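Local coordinates for glycoside hydrolase family 31 (PDB 5I0F), which degrades cycloalternan, a cyclic glucose oligosaccharide, probably hydrolysing its alpha-1,3 linkages by way of a covalent glycosyl-enzyme intermediate, at residues F295-S300 and M588-E593; V512-S517 and L527-D532; I385-P390 and G463-G468; F178-D183 and I544-T549. All coordinates share one frame; numbering follows the deposited sequence.

Contact 1 of 4, residues F295-S300 and M588-E593. With BGC (beta-D-glucopyranose), chain C; GLC (alpha-D-glucopyranose), chain B; GLC (alpha-D-glucopyranose), chain D.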
# COMPACT_ATOMS: atom_id res chain seq x y z
N PHE A 295 -8.23 -9.82 -17.42
CA PHE A 295 -8.09 -8.69 -18.33
C PHE A 295 -9.37 -8.07 -18.84
O PHE A 295 -9.31 -7.08 -19.59
CB PHE A 295 -7.19 -9.09 -19.50
CG PHE A 295 -5.78 -9.37 -19.09
CD1 PHE A 295 -5.01 -8.37 -18.51
CD2 PHE A 295 -5.21 -10.60 -19.31
CE1 PHE A 295 -3.70 -8.62 -18.13
CE2 PHE A 295 -3.89 -10.86 -18.93
CZ PHE A 295 -3.15 -9.87 -18.34
N GLY A 296 -10.53 -8.62 -18.46
CA GLY A 296 -11.80 -7.96 -18.77
C GLY A 296 -12.12 -6.86 -17.76
O GLY A 296 -11.35 -6.60 -16.85
N LEU A 297 -13.26 -6.19 -17.90
CA LEU A 297 -13.64 -5.16 -16.93
C LEU A 297 -14.02 -5.79 -15.58
O LEU A 297 -14.78 -6.78 -15.51
CB LEU A 297 -14.80 -4.32 -17.47
CG LEU A 297 -15.34 -3.21 -16.58
CD1 LEU A 297 -14.25 -2.21 -16.25
CD2 LEU A 297 -16.50 -2.52 -17.28
N TRP A 298 -13.47 -5.21 -14.51
CA TRP A 298 -13.83 -5.57 -13.15
C TRP A 298 -14.89 -4.59 -12.64
O TRP A 298 -14.67 -3.37 -12.68
CB TRP A 298 -12.63 -5.48 -12.21
CG TRP A 298 -11.56 -6.51 -12.40
CD1 TRP A 298 -11.02 -6.95 -13.58
CD2 TRP A 298 -10.91 -7.22 -11.36
NE1 TRP A 298 -10.06 -7.90 -13.33
CE2 TRP A 298 -9.97 -8.09 -11.98
CE3 TRP A 298 -11.01 -7.21 -9.97
CZ2 TRP A 298 -9.15 -8.95 -11.24
CZ3 TRP A 298 -10.18 -8.07 -9.22
CH2 TRP A 298 -9.26 -8.92 -9.86
N ALA A 299 -16.01 -5.12 -12.16
CA ALA A 299 -17.09 -4.31 -11.56
C ALA A 299 -17.04 -4.42 -10.03
O ALA A 299 -16.91 -5.52 -9.51
CB ALA A 299 -18.41 -4.83 -12.05
N SER A 300 -17.18 -3.31 -9.33
CA SER A 300 -17.13 -3.30 -7.86
C SER A 300 -17.94 -2.11 -7.32
O SER A 300 -18.08 -1.07 -7.99
CB SER A 300 -15.68 -3.22 -7.40
OG SER A 300 -15.56 -3.20 -5.98
N MET A 588 -8.29 -3.27 -15.32
CA MET A 588 -9.30 -2.24 -15.57
C MET A 588 -10.49 -2.48 -14.64
O MET A 588 -11.16 -3.52 -14.73
CB MET A 588 -9.75 -2.31 -17.04
CG MET A 588 -10.78 -1.26 -17.40
SD MET A 588 -11.43 -1.55 -19.06
CE MET A 588 -12.37 -0.03 -19.25
N GLN A 589 -10.77 -1.52 -13.76
CA GLN A 589 -11.72 -1.71 -12.69
C GLN A 589 -12.35 -0.41 -12.23
O GLN A 589 -11.65 0.58 -12.02
CB GLN A 589 -10.99 -2.35 -11.49
CG GLN A 589 -11.83 -2.64 -10.25
CD GLN A 589 -11.44 -1.86 -8.99
OE1 GLN A 589 -11.71 -2.29 -7.87
NE2 GLN A 589 -10.79 -0.71 -9.17
N TYR A 590 -13.66 -0.43 -12.02
CA TYR A 590 -14.35 0.69 -11.34
C TYR A 590 -14.80 0.24 -9.95
O TYR A 590 -15.06 -0.94 -9.72
CB TYR A 590 -15.50 1.26 -12.18
CG TYR A 590 -16.75 0.40 -12.28
CD1 TYR A 590 -17.68 0.37 -11.24
CD2 TYR A 590 -17.02 -0.36 -13.44
CE1 TYR A 590 -18.83 -0.41 -11.34
CE2 TYR A 590 -18.16 -1.13 -13.55
CZ TYR A 590 -19.07 -1.16 -12.51
OH TYR A 590 -20.21 -1.93 -12.63
N HIS A 591 -14.91 1.20 -9.04
CA HIS A 591 -15.18 0.93 -7.63
C HIS A 591 -15.78 2.17 -6.96
O HIS A 591 -15.59 3.29 -7.41
CB HIS A 591 -13.88 0.47 -6.95
CG HIS A 591 -14.01 0.12 -5.50
ND1 HIS A 591 -15.02 -0.69 -5.01
CD2 HIS A 591 -13.22 0.40 -4.43
CE1 HIS A 591 -14.88 -0.81 -3.70
NE2 HIS A 591 -13.79 -0.17 -3.33
N SER A 592 -16.50 1.95 -5.87
CA SER A 592 -17.04 3.04 -5.06
C SER A 592 -16.99 2.75 -3.56
O SER A 592 -17.28 1.64 -3.09
CB SER A 592 -18.49 3.35 -5.45
OG SER A 592 -19.34 2.22 -5.30
N GLU A 593 -16.65 3.79 -2.82
CA GLU A 593 -16.54 3.72 -1.37
C GLU A 593 -17.92 3.68 -0.69
O GLU A 593 -18.89 4.24 -1.19
CB GLU A 593 -15.77 4.96 -0.88
CG GLU A 593 -15.40 4.95 0.60
CD GLU A 593 -14.53 6.14 0.99
OE1 GLU A 593 -14.80 7.26 0.53
OE2 GLU A 593 -13.56 5.96 1.75
C2 BGC C . -10.20 -0.47 0.38
C3 BGC C . -11.47 0.01 -0.34
C4 BGC C . -12.67 -0.75 0.21
C5 BGC C . -12.76 -0.61 1.74
C6 BGC C . -13.84 -1.54 2.27
C1 BGC C . -10.34 -1.28 1.69
O2 BGC C . -8.97 0.25 0.16
O3 BGC C . -11.34 -0.17 -1.75
O4 BGC C . -13.89 -0.27 -0.39
O5 BGC C . -11.51 -0.89 2.43
O6 BGC C . -14.11 -1.28 3.65
C1 GLC B . -14.48 7.67 6.03
C2 GLC B . -15.36 7.71 4.78
C3 GLC B . -16.29 6.49 4.74
C4 GLC B . -15.49 5.19 4.87
C5 GLC B . -14.65 5.25 6.15
C6 GLC B . -13.80 4.01 6.45
O1 GLC B . -15.29 7.83 7.20
O2 GLC B . -16.13 8.91 4.78
O3 GLC B . -17.03 6.54 3.52
O4 GLC B . -16.36 4.05 4.90
O5 GLC B . -13.80 6.41 6.10
O6 GLC B . -13.18 3.43 5.29
C1 GLC D . -12.14 4.25 4.71
C2 GLC D . -11.72 3.63 3.37
C3 GLC D . -10.94 2.35 3.60
C4 GLC D . -9.73 2.65 4.48
C5 GLC D . -10.25 3.23 5.79
C6 GLC D . -9.14 3.55 6.78
O2 GLC D . -12.89 3.39 2.58
O3 GLC D . -10.51 1.82 2.33
O4 GLC D . -8.95 1.45 4.69
O5 GLC D . -11.01 4.43 5.56
O6 GLC D . -8.37 4.69 6.38
O HOH W 1 -8.69 -5.99 -16.43
O HOH W 2 -19.49 1.34 -7.92
O HOH W 3 -12.76 -3.94 -5.94
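Ser300 and His591 meet side chain to side chain, His591 lying just past its strand. Ser300 points toward the other segment with OG anti to the backbone N (chi1 179°). This sets OG 2.7 Å from His591 ND1, in a weak, bent hydrogen bond. The opposite, NE2 edge of the imidazole meets the glucose. His591 NE2 donates to BGC O4 at 2.9 Å, and it is also hydrogen-bonded to BGC O3. A water joins Ser300 OG to Gln589 OE1, and the amide nitrogen of Gln589 is taken by Asp561.

Tyr590 turns to the other side of the strand. Its ring lies over Ala299, whose CA is 4.1 Å from the ring centroid, a CH-pi contact. The phenol oxygen reaches His317. Behind it, Leu297 CD1 packs 3.8 Å from Met588 CG, the two side chains slanting past each other. Trp298 and Gln589 share the opposite face from Ala299 and Tyr590, and Trp298 CB meets Gln589 CG at 3.5 Å.

The backbones are joined by Trp298 N to Met588 O (2.9 Å) and Tyr590 N to Trp298 O (3.2 Å). This pairing of the first and last strands closes the TIM barrel. Past it, Glu593 OE2 accepts a bond from O2 of the chain D glucose and bonds Tyr200. With ND1 held weakly by Ser300 and NE2 by the sugar, His591 probably keeps its ring rotation, with NE2 aimed at the neighbouring hydroxyls O3 and O4 of the bound glucose.

Contact 2 of 4, residues V512-S517 and L527-D532. With BGC (beta-D-glucopyranose), chain C; GLC (alpha-D-glucopyranose), chain D.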
# COMPACT_ATOMS: atom_id res chain seq x y z
N VAL A 512 -5.53 -15.67 -7.55
CA VAL A 512 -6.02 -14.35 -7.86
C VAL A 512 -6.36 -13.67 -6.52
O VAL A 512 -7.49 -13.77 -6.02
CB VAL A 512 -7.19 -14.39 -8.84
CG1 VAL A 512 -7.69 -12.98 -9.11
CG2 VAL A 512 -6.77 -15.04 -10.16
N THR A 513 -5.36 -13.02 -5.94
CA THR A 513 -5.55 -12.06 -4.86
C THR A 513 -5.41 -10.64 -5.41
O THR A 513 -4.72 -10.43 -6.41
CB THR A 513 -4.55 -12.25 -3.71
OG1 THR A 513 -3.19 -12.12 -4.19
CG2 THR A 513 -4.73 -13.61 -3.11
N PHE A 514 -6.06 -9.68 -4.77
CA PHE A 514 -6.10 -8.29 -5.23
C PHE A 514 -5.84 -7.45 -3.98
O PHE A 514 -6.73 -7.33 -3.12
CB PHE A 514 -7.50 -8.04 -5.82
CG PHE A 514 -7.69 -6.73 -6.56
CD1 PHE A 514 -6.85 -6.34 -7.59
CD2 PHE A 514 -8.78 -5.93 -6.27
CE1 PHE A 514 -7.08 -5.16 -8.28
CE2 PHE A 514 -9.04 -4.75 -6.97
CZ PHE A 514 -8.18 -4.36 -7.98
N SER A 515 -4.63 -6.88 -3.88
CA SER A 515 -4.12 -6.20 -2.67
C SER A 515 -3.73 -4.77 -2.96
O SER A 515 -3.52 -4.43 -4.10
CB SER A 515 -2.87 -6.92 -2.14
OG SER A 515 -3.11 -8.29 -1.96
N ARG A 516 -3.68 -3.92 -1.92
CA ARG A 516 -3.15 -2.57 -2.03
C ARG A 516 -1.78 -2.43 -1.39
O ARG A 516 -1.02 -1.56 -1.79
CB ARG A 516 -4.10 -1.51 -1.44
CG ARG A 516 -4.32 -1.65 0.07
CD ARG A 516 -5.36 -0.68 0.62
NE ARG A 516 -5.29 -0.68 2.09
CZ ARG A 516 -6.15 -0.07 2.90
NH1 ARG A 516 -7.21 0.57 2.44
NH2 ARG A 516 -5.95 -0.09 4.21
N SER A 517 -1.47 -3.25 -0.39
CA SER A 517 -0.19 -3.11 0.28
C SER A 517 0.75 -4.25 -0.06
O SER A 517 0.34 -5.34 -0.49
CB SER A 517 -0.33 -2.92 1.79
OG SER A 517 -0.83 -4.10 2.39
N LEU A 527 -2.35 -9.74 -7.74
CA LEU A 527 -2.65 -8.47 -8.37
C LEU A 527 -2.68 -7.34 -7.34
O LEU A 527 -2.85 -7.59 -6.13
CB LEU A 527 -4.04 -8.52 -9.01
CG LEU A 527 -4.23 -9.24 -10.33
CD1 LEU A 527 -3.58 -10.60 -10.40
CD2 LEU A 527 -5.71 -9.28 -10.67
N TYR A 528 -2.52 -6.11 -7.84
CA TYR A 528 -2.43 -4.92 -7.00
C TYR A 528 -3.26 -3.78 -7.55
O TYR A 528 -3.39 -3.63 -8.75
CB TYR A 528 -0.97 -4.50 -6.76
CG TYR A 528 -0.28 -5.56 -5.96
CD1 TYR A 528 0.26 -6.69 -6.59
CD2 TYR A 528 -0.29 -5.53 -4.56
CE1 TYR A 528 0.80 -7.74 -5.85
CE2 TYR A 528 0.29 -6.56 -3.82
CZ TYR A 528 0.81 -7.66 -4.47
OH TYR A 528 1.31 -8.68 -3.70
N TRP A 529 -3.86 -2.99 -6.66
CA TRP A 529 -4.48 -1.74 -7.07
C TRP A 529 -3.91 -0.61 -6.24
O TRP A 529 -3.35 -0.85 -5.16
CB TRP A 529 -6.02 -1.82 -7.07
CG TRP A 529 -6.71 -1.38 -5.80
CD1 TRP A 529 -7.31 -0.18 -5.59
CD2 TRP A 529 -6.89 -2.14 -4.60
NE1 TRP A 529 -7.80 -0.12 -4.30
CE2 TRP A 529 -7.58 -1.31 -3.68
CE3 TRP A 529 -6.55 -3.44 -4.20
CZ2 TRP A 529 -7.93 -1.74 -2.39
CZ3 TRP A 529 -6.88 -3.86 -2.92
CH2 TRP A 529 -7.55 -3.00 -2.02
N ALA A 530 -4.05 0.62 -6.74
CA ALA A 530 -3.38 1.79 -6.19
C ALA A 530 -4.03 2.38 -4.92
O ALA A 530 -3.57 3.39 -4.42
CB ALA A 530 -3.32 2.86 -7.27
N GLY A 531 -5.04 1.73 -4.36
CA GLY A 531 -5.64 2.16 -3.09
C GLY A 531 -6.68 3.25 -3.23
O GLY A 531 -7.37 3.36 -4.26
N ASP A 532 -6.80 4.04 -2.17
CA ASP A 532 -7.94 4.93 -1.99
C ASP A 532 -7.67 6.34 -2.46
O ASP A 532 -6.71 6.96 -1.97
CB ASP A 532 -8.31 5.01 -0.52
CG ASP A 532 -8.78 3.70 0.05
OD1 ASP A 532 -9.13 2.79 -0.73
OD2 ASP A 532 -8.87 3.62 1.30
C2 BGC C . -10.20 -0.47 0.38
C3 BGC C . -11.47 0.01 -0.34
C4 BGC C . -12.67 -0.75 0.21
C5 BGC C . -12.76 -0.61 1.74
C6 BGC C . -13.84 -1.54 2.27
C1 BGC C . -10.34 -1.28 1.69
O2 BGC C . -8.97 0.25 0.16
O3 BGC C . -11.34 -0.17 -1.75
O4 BGC C . -13.89 -0.27 -0.39
O5 BGC C . -11.51 -0.89 2.43
O6 BGC C . -14.11 -1.28 3.65
C1 GLC D . -12.14 4.25 4.71
C2 GLC D . -11.72 3.63 3.37
C3 GLC D . -10.94 2.35 3.60
C4 GLC D . -9.73 2.65 4.48
C5 GLC D . -10.25 3.23 5.79
C6 GLC D . -9.14 3.55 6.78
O2 GLC D . -12.89 3.39 2.58
O3 GLC D . -10.51 1.82 2.33
O4 GLC D . -8.95 1.45 4.69
O5 GLC D . -11.01 4.43 5.56
O6 GLC D . -8.37 4.69 6.38
O HOH W 4 -2.20 -9.59 -4.29
O HOH W 5 1.73 -8.36 -0.98
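Phe514 and Leu527 pair across two parallel strands joined by three backbone hydrogen bonds. Leu527 N donates to Thr513 O (2.8 Å), Ser515 N to Leu527 O (3.0 Å), and Trp529 N to Ser515 O (3.0 Å). A water links Leu527 O to the hydroxyls of Thr513 and Ser515. Ser515 OG is also hydrogen-bonded to Thr466 OG1.

The apolar contacts are mainly aromatic. Phe514 CZ touches Trp529 CB at 3.5 Å. The two rings lie at 28° but are slid apart and barely overlap. Arg516 CB sits over the face of the six-membered ring of Trp529, 3.8 Å from its centroid. On the other side of the sheet, Ser515 CB rests against Tyr528 CE2.

These are the fifth and sixth strands of the TIM barrel, and their C-terminal ends carry part of the glycan pocket.

Polar contacts gather there. Arg516 is extended from CG to NE and lies beside the indole of Trp529. Its NH1 donates to BGC O2 (2.9 Å) and to O4 of the chain D glucose (3.0 Å), both near the guanidinium plane. BGC O2 in turn donates to Asp532 OD1 at 2.7 Å. The Arg516 to Asp532 salt bridge is long, while Arg516 NE pairs with Glu470.

Contact 3 of 4, residues I385-P390 and G463-G468. With BGC (beta-D-glucopyranose), chain C.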
# COMPACT_ATOMS: atom_id res chain seq x y z
N ILE A 385 -15.07 -12.36 -6.75
CA ILE A 385 -14.00 -12.10 -5.78
C ILE A 385 -14.63 -11.56 -4.47
O ILE A 385 -15.44 -10.65 -4.54
CB ILE A 385 -13.03 -11.03 -6.33
CG1 ILE A 385 -12.45 -11.45 -7.70
CG2 ILE A 385 -11.93 -10.69 -5.34
CD1 ILE A 385 -11.48 -12.57 -7.69
N LEU A 386 -14.23 -12.09 -3.31
CA LEU A 386 -14.72 -11.61 -2.02
C LEU A 386 -13.65 -10.88 -1.23
O LEU A 386 -12.48 -11.30 -1.19
CB LEU A 386 -15.23 -12.77 -1.16
CG LEU A 386 -16.34 -13.64 -1.76
CD1 LEU A 386 -16.82 -14.66 -0.73
CD2 LEU A 386 -17.51 -12.80 -2.25
N TRP A 387 -14.08 -9.83 -0.54
CA TRP A 387 -13.21 -8.98 0.27
C TRP A 387 -12.82 -9.63 1.59
O TRP A 387 -13.61 -10.36 2.19
CB TRP A 387 -13.96 -7.69 0.56
CG TRP A 387 -13.26 -6.57 1.28
CD1 TRP A 387 -12.63 -5.51 0.70
CD2 TRP A 387 -13.20 -6.34 2.69
NE1 TRP A 387 -12.18 -4.65 1.67
CE2 TRP A 387 -12.50 -5.14 2.89
CE3 TRP A 387 -13.66 -7.04 3.80
CZ2 TRP A 387 -12.23 -4.62 4.17
CZ3 TRP A 387 -13.41 -6.53 5.06
CH2 TRP A 387 -12.70 -5.32 5.23
N GLN A 388 -11.59 -9.36 2.00
CA GLN A 388 -10.99 -9.82 3.25
C GLN A 388 -10.17 -8.72 3.88
O GLN A 388 -9.76 -7.77 3.19
CB GLN A 388 -10.10 -11.02 2.98
CG GLN A 388 -10.86 -12.27 2.56
CD GLN A 388 -11.58 -12.92 3.72
OE1 GLN A 388 -11.02 -13.76 4.40
NE2 GLN A 388 -12.83 -12.54 3.94
N ILE A 389 -9.90 -8.89 5.18
CA ILE A 389 -9.03 -8.01 5.96
C ILE A 389 -8.22 -8.94 6.93
O ILE A 389 -8.79 -9.92 7.45
CB ILE A 389 -9.89 -6.99 6.75
CG1 ILE A 389 -9.05 -5.97 7.52
CG2 ILE A 389 -10.79 -7.69 7.76
CD1 ILE A 389 -8.46 -4.92 6.65
N PRO A 390 -6.92 -8.66 7.15
CA PRO A 390 -6.13 -9.54 8.05
C PRO A 390 -6.21 -9.05 9.50
O PRO A 390 -5.20 -8.70 10.11
CB PRO A 390 -4.73 -9.42 7.48
CG PRO A 390 -4.65 -8.01 6.99
CD PRO A 390 -6.06 -7.57 6.63
N GLY A 463 -11.42 -15.87 -6.10
CA GLY A 463 -10.32 -15.09 -5.55
C GLY A 463 -10.75 -14.19 -4.43
O GLY A 463 -11.94 -14.16 -4.06
N PHE A 464 -9.78 -13.44 -3.92
CA PHE A 464 -9.99 -12.57 -2.78
C PHE A 464 -9.43 -11.17 -2.99
O PHE A 464 -8.33 -11.01 -3.53
CB PHE A 464 -9.34 -13.18 -1.53
CG PHE A 464 -9.96 -14.49 -1.09
CD1 PHE A 464 -11.08 -14.50 -0.29
CD2 PHE A 464 -9.36 -15.71 -1.45
CE1 PHE A 464 -11.63 -15.71 0.15
CE2 PHE A 464 -9.90 -16.90 -1.03
CZ PHE A 464 -11.02 -16.91 -0.24
N LYS A 465 -10.19 -10.15 -2.56
CA LYS A 465 -9.67 -8.80 -2.42
C LYS A 465 -9.09 -8.67 -1.02
O LYS A 465 -9.82 -8.40 -0.06
CB LYS A 465 -10.76 -7.75 -2.66
CG LYS A 465 -10.22 -6.32 -2.61
CD LYS A 465 -11.25 -5.31 -3.07
CE LYS A 465 -10.65 -3.91 -3.07
NZ LYS A 465 -11.61 -2.90 -3.59
N THR A 466 -7.78 -8.87 -0.93
CA THR A 466 -7.03 -8.92 0.31
C THR A 466 -6.63 -7.50 0.65
O THR A 466 -5.52 -7.08 0.42
CB THR A 466 -5.81 -9.86 0.14
OG1 THR A 466 -5.30 -9.76 -1.19
CG2 THR A 466 -6.21 -11.31 0.39
N ASP A 467 -7.59 -6.76 1.21
CA ASP A 467 -7.43 -5.36 1.58
C ASP A 467 -6.66 -5.24 2.91
O ASP A 467 -6.52 -6.20 3.66
CB ASP A 467 -8.85 -4.75 1.71
CG ASP A 467 -8.89 -3.23 1.65
OD1 ASP A 467 -7.87 -2.56 1.44
OD2 ASP A 467 -10.02 -2.69 1.78
N GLY A 468 -6.15 -4.05 3.18
CA GLY A 468 -5.35 -3.81 4.39
C GLY A 468 -3.98 -4.47 4.41
O GLY A 468 -3.35 -4.64 3.38
C2 BGC C . -10.20 -0.47 0.38
C3 BGC C . -11.47 0.01 -0.34
C4 BGC C . -12.67 -0.75 0.21
C5 BGC C . -12.76 -0.61 1.74
C6 BGC C . -13.84 -1.54 2.27
C1 BGC C . -10.34 -1.28 1.69
O2 BGC C . -8.97 0.25 0.16
O3 BGC C . -11.34 -0.17 -1.75
O4 BGC C . -13.89 -0.27 -0.39
O5 BGC C . -11.51 -0.89 2.43
O6 BGC C . -14.11 -1.28 3.65
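Strands 385-388 and 463-466 run parallel, their axes 4.3 Å apart at closest approach and crossing at -33°. The main chains alternate as donor and acceptor. Leu386 N binds Gly463 O, Lys465 N binds Leu386 O, and Gln388 N binds Lys465 O. Just past strand 463-466, Asp467 N donates to Gln388 O at 3.1 Å. Thr466 centres an inverse gamma turn that leads into Asp467. Gly463 has no side chain, and Ile385 CD1 settles 3.5 Å from its CA.

Gln388 and Phe464 lie side by side, and Gln388 CG lies 3.6 Å from Phe464 CD1. The Gln388 amide folds back and NE2 donates to Trp387 O, while OE1 is held by Tyr500 and Arg452.

On the other face, Trp387 CG is anti to the backbone N (chi1 -174°), which places the indole N-H against Asp467. NE1 of Trp387 donates to the anti lone pair of Asp467 OD2, 2.9 Å away. Ring and carboxyl (ester) planes stand 82° apart. Lys465 is fully extended beside Trp387. Its NZ makes a weak hydrogen bond to BGC O3 and a salt bridge with Glu330.

Asp467 OD2 is covalently bound to BGC C1, at 1.4 Å, and Gly468 N donates to Asp467 OD1 at 2.9 Å from above the ester plane. Asp467 is therefore the nucleophile, trapped as the beta-linked intermediate of a retaining mechanism at the end of the fourth barrel strand. The Trp387 N-H meets the ester oxygen itself, so it could ease release of that oxygen when the intermediate breaks down.

Contact 4 of 4, residues F178-D183 and I544-T549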
# COMPACT_ATOMS: atom_id res chain seq x y z
N PHE A 178 11.75 2.49 -5.72
CA PHE A 178 11.29 2.52 -4.35
C PHE A 178 9.85 2.05 -4.18
O PHE A 178 9.18 2.41 -3.20
CB PHE A 178 11.50 3.90 -3.73
CG PHE A 178 12.91 4.43 -3.89
CD1 PHE A 178 13.95 3.85 -3.20
CD2 PHE A 178 13.18 5.52 -4.70
CE1 PHE A 178 15.23 4.32 -3.33
CE2 PHE A 178 14.47 6.02 -4.81
CZ PHE A 178 15.50 5.41 -4.14
N GLY A 179 9.40 1.21 -5.13
CA GLY A 179 8.07 0.64 -5.13
C GLY A 179 7.07 1.54 -5.83
O GLY A 179 7.42 2.35 -6.69
N GLU A 180 5.80 1.40 -5.45
CA GLU A 180 4.73 2.21 -6.04
C GLU A 180 4.79 3.63 -5.45
O GLU A 180 4.65 3.82 -4.23
CB GLU A 180 3.39 1.54 -5.78
CG GLU A 180 2.14 2.31 -6.25
CD GLU A 180 0.86 1.63 -5.83
OE1 GLU A 180 0.82 1.13 -4.66
OE2 GLU A 180 -0.11 1.59 -6.64
N ARG A 181 5.00 4.62 -6.32
CA ARG A 181 5.09 6.02 -5.89
C ARG A 181 4.10 6.86 -6.66
O ARG A 181 3.82 6.59 -7.83
CB ARG A 181 6.52 6.56 -6.06
CG ARG A 181 7.58 5.79 -5.29
CD ARG A 181 7.49 6.11 -3.80
NE ARG A 181 8.15 5.12 -2.98
CZ ARG A 181 8.39 5.25 -1.67
NH1 ARG A 181 8.05 6.35 -0.99
NH2 ARG A 181 8.99 4.26 -1.03
N TYR A 182 3.56 7.88 -6.00
CA TYR A 182 2.42 8.64 -6.48
C TYR A 182 2.74 10.09 -6.86
O TYR A 182 1.88 10.79 -7.39
CB TYR A 182 1.36 8.67 -5.38
CG TYR A 182 0.78 7.32 -5.04
CD1 TYR A 182 1.47 6.43 -4.20
CD2 TYR A 182 -0.46 6.94 -5.51
CE1 TYR A 182 0.93 5.19 -3.88
CE2 TYR A 182 -0.99 5.72 -5.19
CZ TYR A 182 -0.28 4.85 -4.36
OH TYR A 182 -0.82 3.64 -4.01
N ASP A 183 3.96 10.53 -6.58
CA ASP A 183 4.33 11.93 -6.72
C ASP A 183 5.00 12.19 -8.03
O ASP A 183 4.58 13.07 -8.77
CB ASP A 183 5.15 12.46 -5.52
CG ASP A 183 6.32 11.56 -5.10
OD1 ASP A 183 6.60 10.51 -5.72
OD2 ASP A 183 6.98 11.95 -4.11
N ILE A 544 -1.53 7.31 -12.54
CA ILE A 544 -0.67 6.90 -13.68
C ILE A 544 0.78 6.68 -13.20
O ILE A 544 1.42 5.69 -13.54
CB ILE A 544 -0.72 7.94 -14.82
CG1 ILE A 544 -2.13 8.05 -15.39
CG2 ILE A 544 0.28 7.57 -15.94
CD1 ILE A 544 -2.36 9.29 -16.24
N THR A 545 1.29 7.63 -12.43
CA THR A 545 2.60 7.53 -11.81
C THR A 545 2.75 6.27 -10.95
O THR A 545 3.76 5.54 -11.05
CB THR A 545 2.92 8.82 -11.03
OG1 THR A 545 2.83 9.94 -11.93
CG2 THR A 545 4.31 8.79 -10.43
N ALA A 546 1.74 6.00 -10.15
CA ALA A 546 1.73 4.81 -9.31
C ALA A 546 1.87 3.52 -10.12
O ALA A 546 2.64 2.64 -9.75
CB ALA A 546 0.50 4.79 -8.44
N GLY A 547 1.17 3.43 -11.25
CA GLY A 547 1.22 2.22 -12.06
C GLY A 547 2.55 2.02 -12.76
O GLY A 547 3.05 0.91 -12.82
N ILE A 548 3.12 3.10 -13.29
CA ILE A 548 4.41 3.06 -13.96
C ILE A 548 5.53 2.71 -12.98
O ILE A 548 6.37 1.84 -13.27
CB ILE A 548 4.71 4.39 -14.69
CG1 ILE A 548 3.64 4.64 -15.74
CG2 ILE A 548 6.10 4.37 -15.32
CD1 ILE A 548 3.67 6.03 -16.33
N THR A 549 5.52 3.35 -11.80
CA THR A 549 6.54 3.11 -10.81
C THR A 549 6.39 1.70 -10.21
O THR A 549 7.40 1.02 -10.02
CB THR A 549 6.57 4.17 -9.70
OG1 THR A 549 5.30 4.30 -9.06
CG2 THR A 549 6.99 5.51 -10.26
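Arg181 and Thr549 join the chain leaving strand 174-179 of a beta-sheet to helix 537-551 of the TIM barrel. Arg181 N donates to Thr549 OG1 at 2.8 Å, and the bond is nearly straight at 171°. Thr549 OG1 stands between its own backbone N and carbonyl carbon (chi1 56°), a position that turns the hydroxyl to the incoming chain.

One turn back along the helix, the chain rests on Ala546 and Thr545. Arg181 O receives a CA-H...O contact from Ala546 CA at 3.1 Å and lies 3.4 Å from Thr545 CG2. Ala546 CB touches two side chains. Glu180 CG meets it at 3.7 Å. The Tyr182 ring covers it with one face, the methyl lying 4.0 Å from the centroid and 23° off the normal. The small alanine permits this close approach of loop and helix, with CA atoms of Tyr182 and Ala546 only 4.8 Å apart.

The polar ends of these side chains go further. Tyr182 OH bonds to Ala530 O and Glu180 OE2 to Trp558 NE1, so one reaches the loop after the sixth strand and the other strand 558-561. Arg181 turns back to its own segment. Its NE and NH2 grip Phe178 O side-on, each at 2.9 Å, and NH2 also bonds to Asp193 O. The grip on Phe178 O falls at the corner the chain turns at that residue.

The helix follows the sixth barrel strand. A beta-sandwich region packed against a (beta/alpha)8 barrel is the domain arrangement of glycoside hydrolase family 31.

Overall arrangement
From the N terminus, contact 4 opens first, at residues 178-183, and closes at 544-549, tying a beta-sheet that precedes the barrel to one of the barrel helices. Contact 1 opens at 295-300, inside that loop, and closes at 588-593, beyond it, so the two cross. Contact 3 (385-390 with 463-468) and contact 2 (512-517 with 527-532) follow in series, each nested inside both larger loops. Contacts 1, 2 and 3 belong to one eight-stranded barrel and all touch the same bound glucose. Contacts 2 and 3 adjoin through neighbouring strands. Contact 4 meets contact 2 but is about 11 Å from contacts 1 and 3 at the nearest atoms.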